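Local atomic coordinates of uncharacterized protein AF_1382 (Archaeoglobus fulgidus, PDB entry 3OV8), a protein that is of unknown function but has a winged helix-turn-helix fold and therefore probably binds DNA, perhaps as a transcriptional regulator. Residues A[15-20]-A[38-43]; A[30-35]-A[66-71]. All coordinates share one frame; numbering follows the deposited sequence.

How the interactions relate
Both interactions tie helix 33-39, the first helix of the helix-turn-helix, to the rest of the winged-helix domain, one at each end. Interaction 2 holds its start, where strand 31-32 pairs with strand 68-73 at one side of the three-stranded antiparallel sheet; interaction 1 holds its close and the following turn against helix 12-26. Their centres lie about 14 Å apart. Along the chain the segments alternate, in the order 15-20, 30-35, 38-43 and 66-71, so the two contacts cross along the chain. They also meet directly, T20 CG2 packing 3.7 Å from Y35 CE2. The pair illustrates how a small domain fixes the short helix that precedes its probable DNA-recognition helix, 44-56.

Interaction 1: residues A[15-20]-A[38-43]; sequences LEILMT and SKVNSP
Two donors converge on the carboxylate oxygen E16 OE2: the backbone N of N41, 3.0 Å away in a nearly straight bond (166° at the hydrogen), and a water. Here helix 12-26 receives the turn of a helix-turn-helix, the loop that leaves helix 33-39 and enters helix 44-56. The N41 amide comes in from 38° above the carboxylate plane. The water lies 2.8 Å from E16 OE2 and accepts from S42 OG, so one glutamate oxygen grips two points of the turn, one directly and one through solvent. E16 turns its CG between its own backbone N and carbonyl carbon (chi1 67°), and the chain then runs out extended, bringing the carboxylate alongside the loop. E12 places a second carboxylate close to E16 OE1, which would tend to raise the proton affinity of the pair.

Beside this polar link V40, the first residue to leave the helical conformation, points into helix 12-26. Its CG1 methyl is shared by E16 CG and T20 OG1, each 3.6 Å away, while the side chain of I17 crosses that of V40 at about a right angle, CG1 to CG1 4.1 Å. V47 packs on V40 as well, so the valine sits where helices 12-26, 33-39 and 44-56 come together. One turn further along helix 12-26, T20 sets its CG2 methyl 4.0 Å from K39 CB. The T20 hydroxyl turns back on its own helix: OG1 donates to E16 O at 2.7 Å, while T20 N reaches that same oxygen from the opposite face of the carbonyl plane.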
# COMPACT_ATOMS: atom_id res chain seq x y z
N LEU A 15 -5.60 4.69 3.48
CA LEU A 15 -5.61 3.32 3.98
C LEU A 15 -6.63 3.15 5.10
O LEU A 15 -7.41 2.20 5.11
CB LEU A 15 -4.23 2.93 4.53
CG LEU A 15 -4.23 1.60 5.30
CD1 LEU A 15 -4.50 0.46 4.35
CD2 LEU A 15 -2.89 1.40 6.01
N GLU A 16 -6.60 4.06 6.07
CA GLU A 16 -7.49 3.89 7.21
C GLU A 16 -8.96 4.07 6.80
O GLU A 16 -9.84 3.43 7.36
CB GLU A 16 -7.09 4.76 8.40
CG GLU A 16 -7.23 6.25 8.22
CD GLU A 16 -6.66 7.04 9.40
OE1 GLU A 16 -5.89 6.45 10.19
OE2 GLU A 16 -6.99 8.24 9.54
N ILE A 17 -9.22 4.91 5.80
CA ILE A 17 -10.58 5.02 5.26
C ILE A 17 -11.04 3.70 4.61
O ILE A 17 -12.14 3.20 4.88
CB ILE A 17 -10.68 6.23 4.30
CG1 ILE A 17 -10.53 7.53 5.11
CG2 ILE A 17 -12.00 6.21 3.53
CD1 ILE A 17 -10.22 8.80 4.24
N LEU A 18 -10.20 3.14 3.76
CA LEU A 18 -10.53 1.87 3.12
C LEU A 18 -10.76 0.75 4.14
O LEU A 18 -11.73 -0.01 4.02
CB LEU A 18 -9.39 1.46 2.17
CG LEU A 18 -9.64 0.14 1.44
CD1 LEU A 18 -10.87 0.26 0.57
CD2 LEU A 18 -8.39 -0.26 0.60
N MET A 19 -9.88 0.63 5.13
CA MET A 19 -9.98 -0.49 6.06
C MET A 19 -11.17 -0.26 7.00
O MET A 19 -11.80 -1.21 7.45
CB MET A 19 -8.67 -0.70 6.84
CG MET A 19 -7.46 -1.13 5.91
SD MET A 19 -7.87 -2.41 4.72
CE MET A 19 -8.03 -3.83 5.79
N THR A 20 -11.48 0.99 7.29
CA THR A 20 -12.68 1.29 8.08
C THR A 20 -13.94 0.83 7.36
O THR A 20 -14.84 0.25 7.98
CB THR A 20 -12.81 2.78 8.39
OG1 THR A 20 -11.71 3.17 9.23
CG2 THR A 20 -14.12 3.06 9.11
N SER A 38 -15.77 9.61 12.03
CA SER A 38 -15.60 9.51 13.48
C SER A 38 -14.47 8.55 13.82
O SER A 38 -13.86 8.65 14.89
CB SER A 38 -16.89 9.08 14.19
OG SER A 38 -17.04 7.67 14.19
N LYS A 39 -14.17 7.63 12.90
CA LYS A 39 -13.17 6.59 13.14
C LYS A 39 -11.76 6.97 12.70
O LYS A 39 -10.77 6.50 13.27
CB LYS A 39 -13.58 5.30 12.42
CG LYS A 39 -14.68 4.54 13.10
CD LYS A 39 -14.25 4.10 14.51
CE LYS A 39 -15.41 3.49 15.26
NZ LYS A 39 -15.10 3.35 16.71
N VAL A 40 -11.65 7.80 11.68
CA VAL A 40 -10.35 8.14 11.13
C VAL A 40 -9.93 9.55 11.59
O VAL A 40 -10.72 10.28 12.17
CB VAL A 40 -10.32 8.03 9.59
CG1 VAL A 40 -10.73 6.61 9.15
CG2 VAL A 40 -11.23 9.07 8.95
N ASN A 41 -8.68 9.91 11.34
CA ASN A 41 -8.22 11.24 11.73
C ASN A 41 -8.25 12.25 10.58
O ASN A 41 -7.26 12.93 10.33
CB ASN A 41 -6.81 11.15 12.32
CG ASN A 41 -6.71 10.14 13.44
OD1 ASN A 41 -7.57 10.09 14.32
ND2 ASN A 41 -5.68 9.30 13.41
N SER A 42 -9.39 12.34 9.90
CA SER A 42 -9.56 13.28 8.80
C SER A 42 -10.87 14.05 8.94
O SER A 42 -11.87 13.53 9.43
CB SER A 42 -9.57 12.55 7.45
OG SER A 42 -8.27 12.16 7.04
N PRO A 43 -10.86 15.31 8.49
CA PRO A 43 -12.09 16.10 8.41
C PRO A 43 -13.07 15.47 7.43
O PRO A 43 -12.67 14.73 6.52
CB PRO A 43 -11.59 17.45 7.88
CG PRO A 43 -10.15 17.50 8.23
CD PRO A 43 -9.67 16.08 8.10
O HOH W 1 -8.06 9.34 7.18

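Interaction 2: residues A[30-35]-A[66-71]; sequences DVYIQY and GRTKII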
# COMPACT_ATOMS: atom_id res chain seq x y z
N ASP A 30 -24.32 -0.99 7.52
CA ASP A 30 -24.25 -0.04 6.40
C ASP A 30 -23.16 0.94 6.79
O ASP A 30 -23.04 1.30 7.96
CB ASP A 30 -25.56 0.71 6.24
CG ASP A 30 -26.65 -0.12 5.57
OD1 ASP A 30 -26.32 -0.91 4.66
OD2 ASP A 30 -27.81 0.00 5.97
N VAL A 31 -22.33 1.34 5.83
CA VAL A 31 -21.24 2.24 6.16
C VAL A 31 -21.60 3.68 5.81
O VAL A 31 -21.72 4.03 4.63
CB VAL A 31 -19.94 1.85 5.42
CG1 VAL A 31 -18.78 2.70 5.96
CG2 VAL A 31 -19.65 0.37 5.62
N TYR A 32 -21.75 4.51 6.82
CA TYR A 32 -22.09 5.91 6.62
C TYR A 32 -20.85 6.76 6.59
O TYR A 32 -19.91 6.55 7.34
CB TYR A 32 -22.99 6.39 7.77
CG TYR A 32 -24.17 5.50 7.96
CD1 TYR A 32 -25.12 5.36 6.97
CD2 TYR A 32 -24.35 4.78 9.14
CE1 TYR A 32 -26.22 4.55 7.14
CE2 TYR A 32 -25.43 3.96 9.32
CZ TYR A 32 -26.37 3.85 8.31
OH TYR A 32 -27.47 3.03 8.48
N ILE A 33 -20.84 7.77 5.72
CA ILE A 33 -19.66 8.60 5.62
C ILE A 33 -19.32 9.27 6.95
O ILE A 33 -18.15 9.41 7.28
CB ILE A 33 -19.78 9.64 4.48
CG1 ILE A 33 -18.38 10.13 4.07
CG2 ILE A 33 -20.71 10.78 4.87
CD1 ILE A 33 -18.28 10.62 2.63
N GLN A 34 -20.34 9.64 7.71
CA GLN A 34 -20.16 10.23 9.04
C GLN A 34 -19.45 9.28 9.98
O GLN A 34 -18.63 9.70 10.79
CB GLN A 34 -21.52 10.57 9.67
CG GLN A 34 -22.34 11.53 8.87
CD GLN A 34 -23.47 10.86 8.12
OE1 GLN A 34 -23.25 9.90 7.38
NE2 GLN A 34 -24.68 11.37 8.31
N TYR A 35 -19.80 8.01 9.89
CA TYR A 35 -19.15 7.03 10.74
C TYR A 35 -17.65 6.91 10.41
O TYR A 35 -16.80 6.88 11.31
CB TYR A 35 -19.82 5.67 10.60
CG TYR A 35 -18.99 4.58 11.22
CD1 TYR A 35 -19.03 4.33 12.58
CD2 TYR A 35 -18.12 3.84 10.44
CE1 TYR A 35 -18.24 3.34 13.15
CE2 TYR A 35 -17.33 2.86 10.99
CZ TYR A 35 -17.39 2.61 12.34
OH TYR A 35 -16.59 1.61 12.87
N GLY A 66 -31.80 9.49 1.71
CA GLY A 66 -32.23 10.73 2.32
C GLY A 66 -31.07 11.71 2.35
O GLY A 66 -30.51 12.04 1.31
N ARG A 67 -30.69 12.17 3.54
CA ARG A 67 -29.52 13.03 3.68
C ARG A 67 -28.25 12.26 4.06
O ARG A 67 -27.23 12.87 4.39
CB ARG A 67 -29.79 14.15 4.69
CG ARG A 67 -30.95 15.06 4.31
CD ARG A 67 -30.93 16.37 5.09
NE ARG A 67 -31.93 17.31 4.57
CZ ARG A 67 -33.15 17.43 5.06
NH1 ARG A 67 -33.54 16.68 6.09
NH2 ARG A 67 -34.00 18.30 4.53
N THR A 68 -28.31 10.93 4.02
CA THR A 68 -27.24 10.08 4.54
C THR A 68 -26.46 9.40 3.43
O THR A 68 -27.04 8.62 2.66
CB THR A 68 -27.80 8.96 5.42
OG1 THR A 68 -28.65 9.52 6.43
CG2 THR A 68 -26.66 8.18 6.08
N LYS A 69 -25.16 9.64 3.35
CA LYS A 69 -24.35 9.04 2.30
C LYS A 69 -23.87 7.66 2.74
O LYS A 69 -23.22 7.52 3.77
CB LYS A 69 -23.15 9.93 1.95
CG LYS A 69 -22.37 9.47 0.72
CD LYS A 69 -21.17 10.37 0.47
CE LYS A 69 -20.39 9.96 -0.78
NZ LYS A 69 -21.13 10.29 -2.02
N ILE A 70 -24.21 6.65 1.95
CA ILE A 70 -23.82 5.28 2.28
C ILE A 70 -22.77 4.79 1.29
O ILE A 70 -22.89 4.98 0.08
CB ILE A 70 -25.03 4.34 2.26
CG1 ILE A 70 -26.02 4.76 3.35
CG2 ILE A 70 -24.57 2.89 2.46
CD1 ILE A 70 -27.29 3.93 3.38
N ILE A 71 -21.73 4.16 1.81
CA ILE A 71 -20.61 3.72 1.00
C ILE A 71 -20.52 2.20 1.04
O ILE A 71 -20.62 1.61 2.11
CB ILE A 71 -19.31 4.32 1.53
CG1 ILE A 71 -19.40 5.86 1.49
CG2 ILE A 71 -18.09 3.81 0.72
CD1 ILE A 71 -19.20 6.51 2.83
O HOH W 2 -22.46 -0.06 3.25
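The ring of Y32 meets strand 68-73 obliquely through its CD1 side: CD1 lies 3.3 Å from the T68 CG2 methyl and 3.8 Å from I70 CG1. K69 O sits at the ring's edge, near its plane, and on one face D30 O stands 3.8 Å above the ring, offset toward the rim. Y32 and I70 form a non-hydrogen-bonded antiparallel pair, their side chains side by side. With an alanine here, the T68 methyl and I70 CG1 would probably lose the ring they pack against.

I71 N donates to V31 O at 2.8 Å, and I33 N, opening helix 33-39, donates to K69 O at 3.1 Å. A water bridges V31 N and I71 O in place of a direct bond. On the face of the sheet away from Y32 and I70, I71 CD1 comes to 3.5 Å from I33 CA. K69 leaves with CG anti to its backbone N (chi1 -172°) and stays extended to CE, laying CD 3.6 Å from I33 CD1.

Strand 68-73 is the middle strand, paired on its other side with 60-65 in the wing hairpin; V47, W48 and I51 of helix 44-56 pack on I33, and I21 of helix 12-26 on I71.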